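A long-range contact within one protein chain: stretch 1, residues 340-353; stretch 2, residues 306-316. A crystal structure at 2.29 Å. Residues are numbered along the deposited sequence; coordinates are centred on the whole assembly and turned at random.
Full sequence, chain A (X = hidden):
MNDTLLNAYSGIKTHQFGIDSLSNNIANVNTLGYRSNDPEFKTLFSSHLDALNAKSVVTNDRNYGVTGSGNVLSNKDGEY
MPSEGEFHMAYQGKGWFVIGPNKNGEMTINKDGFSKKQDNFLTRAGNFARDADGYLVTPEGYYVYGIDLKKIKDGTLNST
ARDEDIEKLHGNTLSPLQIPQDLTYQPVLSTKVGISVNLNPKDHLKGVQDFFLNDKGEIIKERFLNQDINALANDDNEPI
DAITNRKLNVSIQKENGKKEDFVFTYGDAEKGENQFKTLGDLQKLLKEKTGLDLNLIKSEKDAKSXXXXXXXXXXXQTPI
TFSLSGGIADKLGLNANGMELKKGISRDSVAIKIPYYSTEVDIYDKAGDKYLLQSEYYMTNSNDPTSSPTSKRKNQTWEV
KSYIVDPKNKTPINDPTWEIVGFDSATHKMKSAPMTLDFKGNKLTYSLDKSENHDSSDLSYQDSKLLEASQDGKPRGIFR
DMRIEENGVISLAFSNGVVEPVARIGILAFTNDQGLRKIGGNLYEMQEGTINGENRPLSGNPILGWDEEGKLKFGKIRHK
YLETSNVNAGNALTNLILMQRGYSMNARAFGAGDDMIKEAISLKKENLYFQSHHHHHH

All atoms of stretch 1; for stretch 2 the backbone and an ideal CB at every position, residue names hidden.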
ATOM      1  N   GLU A 340      45.180 -23.090  19.866  1.00 53.19           N
ATOM      2  CA  GLU A 340      45.035 -24.510  19.749  1.00 51.25           C
ATOM      3  C   GLU A 340      43.639 -24.965  20.022  1.00 54.33           C
ATOM      4  O   GLU A 340      43.077 -24.670  21.045  1.00 58.22           O
ATOM      5  CB  GLU A 340      45.962 -25.201  20.736  1.00 58.06           C
ATOM      6  CG  GLU A 340      45.687 -26.684  20.898  1.00 68.82           C
ATOM      7  CD  GLU A 340      46.591 -27.361  21.903  1.00 72.37           C
ATOM      8  OE1 GLU A 340      46.273 -27.317  23.093  1.00 70.95           O
ATOM      9  OE2 GLU A 340      47.607 -27.939  21.492  1.00 73.86           O
ATOM     10  N   LEU A 341      43.092 -25.698  19.086  1.00 48.48           N
ATOM     11  CA  LEU A 341      41.756 -26.262  19.223  1.00 58.83           C
ATOM     12  C   LEU A 341      41.865 -27.779  19.205  1.00 70.82           C
ATOM     13  O   LEU A 341      42.274 -28.366  18.197  1.00 64.05           O
ATOM     14  CB  LEU A 341      40.829 -25.775  18.114  1.00 63.66           C
ATOM     15  CG  LEU A 341      40.681 -24.270  17.924  1.00 61.30           C
ATOM     16  CD1 LEU A 341      39.879 -24.006  16.662  1.00 57.88           C
ATOM     17  CD2 LEU A 341      40.020 -23.639  19.145  1.00 60.98           C
ATOM     18  N   LYS A 342      41.523 -28.403  20.321  1.00 83.75           N
ATOM     19  CA  LYS A 342      41.238 -29.822  20.363  1.00 90.17           C
ATOM     20  C   LYS A 342      39.721 -29.975  20.376  1.00 89.84           C
ATOM     21  O   LYS A 342      38.984 -28.996  20.217  1.00 89.89           O
ATOM     22  CB  LYS A 342      41.917 -30.475  21.571  1.00 97.37           C
ATOM     23  CG  LYS A 342      41.303 -30.096  22.907  1.00100.83           C
ATOM     24  CD  LYS A 342      41.957 -30.834  24.066  1.00101.29           C
ATOM     25  CE  LYS A 342      43.197 -30.112  24.558  1.00100.25           C
ATOM     26  NZ  LYS A 342      43.527 -30.485  25.964  1.00 98.17           N
ATOM     27  N   LYS A 343      39.244 -31.207  20.573  1.00 88.62           N
ATOM     28  CA  LYS A 343      37.814 -31.489  20.470  1.00 80.75           C
ATOM     29  C   LYS A 343      36.995 -30.581  21.383  1.00 79.79           C
ATOM     30  O   LYS A 343      35.993 -29.992  20.960  1.00 89.62           O
ATOM     31  CB  LYS A 343      37.552 -32.962  20.793  1.00 80.64           C
ATOM     32  CG  LYS A 343      36.107 -33.400  20.615  1.00 81.31           C
ATOM     33  CD  LYS A 343      35.659 -34.337  21.732  1.00 84.35           C
ATOM     34  CE  LYS A 343      35.604 -33.618  23.083  1.00 82.40           C
ATOM     35  NZ  LYS A 343      34.639 -32.470  23.102  1.00 76.78           N
ATOM     36  N   GLY A 344      37.420 -30.430  22.635  1.00 70.57           N
ATOM     37  CA  GLY A 344      36.628 -29.651  23.570  1.00 68.22           C
ATOM     38  C   GLY A 344      36.736 -28.152  23.374  1.00 58.72           C
ATOM     39  O   GLY A 344      35.814 -27.413  23.730  1.00 51.28           O
ATOM     40  N   ILE A 345      37.846 -27.684  22.801  1.00 64.65           N
ATOM     41  CA  ILE A 345      38.204 -26.266  22.783  1.00 73.77           C
ATOM     42  C   ILE A 345      37.758 -25.637  21.470  1.00 71.30           C
ATOM     43  O   ILE A 345      38.004 -26.184  20.385  1.00 75.89           O
ATOM     44  CB  ILE A 345      39.720 -26.080  22.996  1.00 72.62           C
ATOM     45  CG1 ILE A 345      40.186 -26.917  24.184  1.00 64.96           C
ATOM     46  CG2 ILE A 345      40.059 -24.609  23.213  1.00 69.15           C
ATOM     47  CD1 ILE A 345      39.386 -26.670  25.442  1.00 63.24           C
ATOM     48  N   SER A 346      37.131 -24.465  21.565  1.00 61.68           N
ATOM     49  CA  SER A 346      36.508 -23.820  20.421  1.00 56.89           C
ATOM     50  C   SER A 346      36.704 -22.308  20.487  1.00 47.99           C
ATOM     51  O   SER A 346      36.779 -21.720  21.571  1.00 54.36           O
ATOM     52  CB  SER A 346      35.014 -24.168  20.360  1.00 63.89           C
ATOM     53  OG  SER A 346      34.261 -23.363  21.252  1.00 69.63           O
ATOM     54  N   ARG A 347      36.776 -21.685  19.308  1.00 34.91           N
ATOM     55  CA  ARG A 347      36.893 -20.235  19.157  1.00 35.73           C
ATOM     56  C   ARG A 347      35.552 -19.688  18.684  1.00 34.76           C
ATOM     57  O   ARG A 347      35.098 -20.024  17.586  1.00 41.66           O
ATOM     58  CB  ARG A 347      38.014 -19.874  18.172  1.00 37.63           C
ATOM     59  CG  ARG A 347      38.123 -18.401  17.803  1.00 42.53           C
ATOM     60  CD  ARG A 347      38.183 -17.504  19.028  1.00 50.60           C
ATOM     61  NE  ARG A 347      38.699 -16.159  18.747  1.00 51.77           N
ATOM     62  CZ  ARG A 347      38.274 -15.065  19.380  1.00 46.64           C
ATOM     63  NH1 ARG A 347      37.325 -15.178  20.294  1.00 53.17           N
ATOM     64  NH2 ARG A 347      38.772 -13.863  19.101  1.00 33.74           N
ATOM     65  N   ASP A 348      34.938 -18.834  19.504  1.00 37.11           N
ATOM     66  CA  ASP A 348      33.561 -18.384  19.333  1.00 36.65           C
ATOM     67  C   ASP A 348      33.487 -16.891  19.031  1.00 38.81           C
ATOM     68  O   ASP A 348      34.223 -16.087  19.617  1.00 42.83           O
ATOM     69  CB  ASP A 348      32.733 -18.672  20.591  1.00 33.24           C
ATOM     70  CG  ASP A 348      32.639 -20.148  20.903  1.00 46.41           C
ATOM     71  OD1 ASP A 348      32.966 -20.965  20.016  1.00 51.81           O
ATOM     72  OD2 ASP A 348      32.234 -20.492  22.033  1.00 54.02           O
ATOM     73  N   SER A 349      32.561 -16.525  18.149  1.00 29.40           N
ATOM     74  CA  SER A 349      32.367 -15.136  17.766  1.00 38.67           C
ATOM     75  C   SER A 349      31.526 -14.408  18.815  1.00 41.33           C
ATOM     76  O   SER A 349      31.025 -15.010  19.773  1.00 35.07           O
ATOM     77  CB  SER A 349      31.675 -15.054  16.412  1.00 36.24           C
ATOM     78  OG  SER A 349      30.283 -15.241  16.589  1.00 38.43           O
ATOM     79  N   VAL A 350      31.357 -13.094  18.613  1.00 26.79           N
ATOM     80  CA  VAL A 350      30.355 -12.303  19.325  1.00 31.95           C
ATOM     81  C   VAL A 350      29.010 -12.660  18.707  1.00 39.63           C
ATOM     82  O   VAL A 350      28.962 -13.354  17.686  1.00 38.56           O
ATOM     83  CB  VAL A 350      30.632 -10.784  19.249  1.00 29.52           C
ATOM     84  CG1 VAL A 350      32.014 -10.448  19.833  1.00 30.60           C
ATOM     85  CG2 VAL A 350      30.530 -10.298  17.819  1.00 21.58           C
ATOM     86  N   ALA A 351      27.916 -12.203  19.318  1.00 33.80           N
ATOM     87  CA  ALA A 351      26.592 -12.527  18.808  1.00 30.57           C
ATOM     88  C   ALA A 351      26.323 -11.795  17.499  1.00 33.70           C
ATOM     89  O   ALA A 351      26.835 -10.696  17.254  1.00 35.31           O
ATOM     90  CB  ALA A 351      25.512 -12.187  19.839  1.00 35.07           C
ATOM     91  N   ILE A 352      25.488 -12.417  16.672  1.00 25.75           N
ATOM     92  CA  ILE A 352      25.286 -12.053  15.275  1.00 25.34           C
ATOM     93  C   ILE A 352      23.902 -11.440  15.120  1.00 29.62           C
ATOM     94  O   ILE A 352      22.932 -11.934  15.712  1.00 17.06           O
ATOM     95  CB  ILE A 352      25.439 -13.296  14.370  1.00 32.49           C
ATOM     96  CG1 ILE A 352      26.863 -13.830  14.436  1.00 37.57           C
ATOM     97  CG2 ILE A 352      25.043 -13.003  12.945  1.00 34.97           C
ATOM     98  CD1 ILE A 352      27.908 -12.739  14.465  1.00 28.54           C
ATOM     99  N   LYS A 353      23.806 -10.376  14.306  1.00 21.38           N
ATOM    100  CA  LYS A 353      22.531  -9.738  14.006  1.00 19.38           C
ATOM    101  C   LYS A 353      22.318  -9.672  12.500  1.00 23.12           C
ATOM    102  O   LYS A 353      23.259  -9.774  11.708  1.00 14.69           O
ATOM    103  CB  LYS A 353      22.441  -8.318  14.591  1.00 35.49           C
ATOM    104  CG  LYS A 353      22.443  -8.251  16.110  1.00 39.31           C
ATOM    105  CD  LYS A 353      22.210  -6.833  16.606  1.00 33.93           C
ATOM    106  CE  LYS A 353      22.271  -6.778  18.117  1.00 35.79           C
ATOM    107  NZ  LYS A 353      22.591  -5.419  18.575  1.00 34.47           N
ATOM    108  N   UNK A 306      18.001 -17.817  22.324  1.00 33.44           N
ATOM    109  CA  UNK A 306      19.044 -16.899  22.818  1.00 35.70           C
ATOM    110  C   UNK A 306      19.793 -16.249  21.668  1.00 35.64           C
ATOM    111  O   UNK A 306      19.610 -16.625  20.501  1.00 30.37           O
ATOM    112  CB  UNK A 306      20.030 -17.641  23.723  1.00 35.70           C
ATOM    113  N   UNK A 307      20.649 -15.268  21.954  1.00 29.82           N
ATOM    114  CA  UNK A 307      21.567 -14.777  20.919  1.00 28.18           C
ATOM    115  C   UNK A 307      22.427 -15.918  20.405  1.00 38.73           C
ATOM    116  O   UNK A 307      22.822 -16.807  21.156  1.00 42.52           O
ATOM    117  CB  UNK A 307      22.449 -13.650  21.460  1.00 28.18           C
ATOM    118  N   UNK A 308      22.694 -15.902  19.107  1.00 38.41           N
ATOM    119  CA  UNK A 308      23.423 -16.976  18.462  1.00 37.18           C
ATOM    120  C   UNK A 308      24.844 -16.530  18.144  1.00 36.20           C
ATOM    121  O   UNK A 308      25.108 -15.343  17.932  1.00 35.26           O
ATOM    122  CB  UNK A 308      22.703 -17.428  17.190  1.00 37.18           C
ATOM    123  N   UNK A 309      25.758 -17.498  18.122  1.00 32.14           N
ATOM    124  CA  UNK A 309      27.157 -17.245  17.823  1.00 33.25           C
ATOM    125  C   UNK A 309      27.614 -18.168  16.713  1.00 28.18           C
ATOM    126  O   UNK A 309      27.016 -19.222  16.469  1.00 30.35           O
ATOM    127  CB  UNK A 309      28.026 -17.427  19.069  1.00 33.25           C
ATOM    128  N   UNK A 310      28.700 -17.756  16.060  1.00 29.85           N
ATOM    129  CA  UNK A 310      29.506 -18.621  15.214  1.00 28.87           C
ATOM    130  C   UNK A 310      30.636 -19.229  16.041  1.00 37.22           C
ATOM    131  O   UNK A 310      31.115 -18.635  17.014  1.00 34.74           O
ATOM    132  CB  UNK A 310      30.063 -17.848  14.017  1.00 28.87           C
ATOM    133  N   UNK A 311      31.068 -20.422  15.641  1.00 36.69           N
ATOM    134  CA  UNK A 311      32.030 -21.172  16.431  1.00 38.68           C
ATOM    135  C   UNK A 311      32.977 -21.925  15.513  1.00 39.63           C
ATOM    136  O   UNK A 311      32.532 -22.683  14.646  1.00 42.11           O
ATOM    137  CB  UNK A 311      31.319 -22.138  17.381  1.00 38.68           C
ATOM    138  N   UNK A 312      34.275 -21.721  15.704  1.00 39.00           N
ATOM    139  CA  UNK A 312      35.299 -22.464  14.981  1.00 41.05           C
ATOM    140  C   UNK A 312      35.764 -23.589  15.893  1.00 44.57           C
ATOM    141  O   UNK A 312      36.344 -23.343  16.954  1.00 47.97           O
ATOM    142  CB  UNK A 312      36.463 -21.565  14.560  1.00 41.05           C
ATOM    143  N   UNK A 313      35.497 -24.827  15.484  1.00 50.11           N
ATOM    144  CA  UNK A 313      35.691 -25.992  16.330  1.00 42.21           C
ATOM    145  C   UNK A 313      36.535 -27.032  15.610  1.00 45.53           C
ATOM    146  O   UNK A 313      36.458 -27.188  14.387  1.00 45.62           O
ATOM    147  CB  UNK A 313      34.344 -26.589  16.744  1.00 42.21           C
ATOM    148  N   UNK A 314      37.352 -27.741  16.389  1.00 54.35           N
ATOM    149  CA  UNK A 314      38.096 -28.883  15.890  1.00 48.78           C
ATOM    150  C   UNK A 314      37.306 -30.133  16.214  1.00 49.55           C
ATOM    151  O   UNK A 314      37.056 -30.395  17.401  1.00 50.40           O
ATOM    152  CB  UNK A 314      39.502 -28.944  16.489  1.00 48.78           C
ATOM    153  N   UNK A 315      36.881 -30.927  15.218  1.00 51.66           N
ATOM    154  CA  UNK A 315      36.062 -32.106  15.526  1.00 50.30           C
ATOM    155  C   UNK A 315      36.886 -33.273  16.064  1.00 57.70           C
ATOM    156  O   UNK A 315      36.423 -34.013  16.938  1.00 54.30           O
ATOM    157  CB  UNK A 315      35.304 -32.554  14.275  1.00 50.30           C
ATOM    158  N   UNK A 316      38.108 -33.452  15.561  1.00 63.26           N
ATOM    159  CA  UNK A 316      38.951 -34.528  16.059  1.00 68.08           C
ATOM    160  C   UNK A 316      39.492 -34.201  17.449  1.00 70.78           C
ATOM    161  O   UNK A 316      39.491 -33.052  17.897  1.00 66.15           O
ATOM    162  CB  UNK A 316      40.105 -34.790  15.089  1.00 68.08           C
TER

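Strand 308-313 runs antiparallel to the strand around 346-351, at 160° between their directions, so backbone pairing sets the frame and side chains fill what it leaves.

Position 306 has nothing of stretch 1 within reach, so this contact places no demand on it; it is Pro306. At 307, phi near -58° and psi near 143° suit an extended or proline backbone, and the ideal CB lies 3.8 Å from Ala351 CB. A small or ring-shaped apolar group would fit, and Pro307 sets its CB 3.9 Å from Ala351 CB.

Position 308 works through its backbone: its O accepts from Ile352 N at 3.2 Å, while a water bridges its N and Ile352 O. Its ideal CB meets no atom of stretch 1 within 5.5 Å, so many residues would be tolerated. The residue is Leu308, whose CB starts sideways and whose end leads away.

At 309 the CB starts sideways, 3.9 Å from Ser349 O, beside the carbonyls of Ser349 and Val350, with the methyl of Ala351 a little farther on. A branched apolar chain could bend over this surface; a polar one might seek the carbonyls. Leu309 takes the apolar course: CD2 lies 4.0 Å from Ala351 CB and 3.5 Å from Ser349 O.

Position 310 offers mixed signals. Its CB is 3.7 Å from Ser349 OG, yet Ile352 CG1 is 5.2 Å off, an invitation to leucine, isoleucine, valine or methionine. The hydroxyl of Ser349 is already engaged: it donates to Val350 O and accepts from the backbone N of 310 (N to OG, 3.0 Å), and Ser349 N returns a bond to the O of 310 at 2.8 Å. With the polar needs met by backbone, Leu310 reaches Ile352, CG to CG1 4.2 Å.

At 311 the CB shares a face with Ser346 and Asp348, and Asp348 OD1 is only 3.3 Å from it. Charge alone would favour lysine or arginine; serine, threonine or glutamine would also suit. The deposited Glu311 defies that reading. Its OE2 lies 3.9 Å from Asp348 OD1, like charges close together, and a water donates to OE2 at 2.9 Å and weakly to Asp348 OD2 at 3.4 Å.

Position 312 is hydrogen-bonded to Arg347 in both directions, its N to Arg347 O at 2.7 Å and Arg347 N to its O at 2.9 Å. The CB points to the face of Arg347, with Leu341 CD1 4.7 Å away, so a beta-branched or other aliphatic residue is expected. Ile312 fits, CG2 to Leu341 CD1 4.3 Å.

At 313 the CB is 4.4 Å from Ser346 CB; small residues suit, though larger ones are not excluded by this view. It is Ala313.

Position 314 points toward stretch 1, its CB 3.3 Å from Leu341 O, a backbone acceptor that asks for a short donor such as asparagine or serine. Asn314 answers, ND2 to Leu341 O at 2.6 Å.

Positions 315 and 316 point away and are loosely constrained: Pro315, then Ser316, whose N bonds weakly to Asn314 OD1 at 3.1 Å.

Stretch 2 306-316: PPLLLEIANPS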
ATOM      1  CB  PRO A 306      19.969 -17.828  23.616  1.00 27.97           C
ATOM      2  CG  PRO A 306      19.910 -19.127  22.816  1.00 25.52           C
ATOM      3  CD  PRO A 306      18.496 -19.207  22.236  1.00 34.81           C
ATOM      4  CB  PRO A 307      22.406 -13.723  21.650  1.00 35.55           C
ATOM      5  CG  PRO A 307      21.536 -13.270  22.806  1.00 35.64           C
ATOM      6  CD  PRO A 307      20.705 -14.471  23.194  1.00 30.45           C
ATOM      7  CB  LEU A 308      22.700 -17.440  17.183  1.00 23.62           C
ATOM      8  CG  LEU A 308      21.256 -17.911  17.392  1.00 18.86           C
ATOM      9  CD1 LEU A 308      20.698 -18.419  16.102  1.00 18.23           C
ATOM     10  CD2 LEU A 308      21.149 -18.989  18.483  1.00 16.60           C
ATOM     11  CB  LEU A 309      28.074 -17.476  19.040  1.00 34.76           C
ATOM     12  CG  LEU A 309      27.585 -16.999  20.402  1.00 40.97           C
ATOM     13  CD1 LEU A 309      28.483 -17.567  21.476  1.00 39.02           C
ATOM     14  CD2 LEU A 309      27.612 -15.485  20.435  1.00 46.36           C
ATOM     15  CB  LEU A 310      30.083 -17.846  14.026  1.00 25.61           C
ATOM     16  CG  LEU A 310      29.068 -17.201  13.083  1.00 35.53           C
ATOM     17  CD1 LEU A 310      29.802 -16.432  11.987  1.00 44.42           C
ATOM     18  CD2 LEU A 310      28.124 -18.234  12.471  1.00 26.90           C
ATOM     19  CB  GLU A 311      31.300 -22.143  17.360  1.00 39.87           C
ATOM     20  CG  GLU A 311      32.176 -23.204  17.977  1.00 44.54           C
ATOM     21  CD  GLU A 311      31.369 -24.350  18.544  1.00 44.49           C
ATOM     22  OE1 GLU A 311      30.658 -25.023  17.755  1.00 45.25           O
ATOM     23  OE2 GLU A 311      31.427 -24.554  19.776  1.00 41.95           O
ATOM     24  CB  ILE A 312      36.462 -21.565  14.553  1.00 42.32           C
ATOM     25  CG1 ILE A 312      35.924 -20.317  13.861  1.00 41.94           C
ATOM     26  CG2 ILE A 312      37.401 -22.315  13.601  1.00 37.35           C
ATOM     27  CD1 ILE A 312      37.012 -19.364  13.431  1.00 48.41           C
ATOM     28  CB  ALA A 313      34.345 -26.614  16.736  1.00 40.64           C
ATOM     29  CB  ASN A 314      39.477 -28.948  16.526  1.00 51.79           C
ATOM     30  CG  ASN A 314      40.280 -30.151  16.064  1.00 52.96           C
ATOM     31  OD1 ASN A 314      39.822 -30.939  15.244  1.00 48.17           O
ATOM     32  ND2 ASN A 314      41.499 -30.283  16.578  1.00 51.80           N
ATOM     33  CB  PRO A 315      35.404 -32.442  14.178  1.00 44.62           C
ATOM     34  CG  PRO A 315      36.079 -31.552  13.133  1.00 43.56           C
ATOM     35  CD  PRO A 315      37.215 -30.849  13.786  1.00 48.57           C
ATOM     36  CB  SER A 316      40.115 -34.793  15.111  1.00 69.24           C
ATOM     37  OG  SER A 316      40.920 -35.841  15.623  1.00 76.22           O
TER
HETATM   38  O   HOH W   1      22.186 -13.214  17.802  1.00 28.67           O
HETATM   39  O   HOH W   2      30.376 -23.352  22.243  1.00 42.07           O
HETATM   40  O   HOH W   3      36.259 -27.799  19.139  1.00 52.64           O
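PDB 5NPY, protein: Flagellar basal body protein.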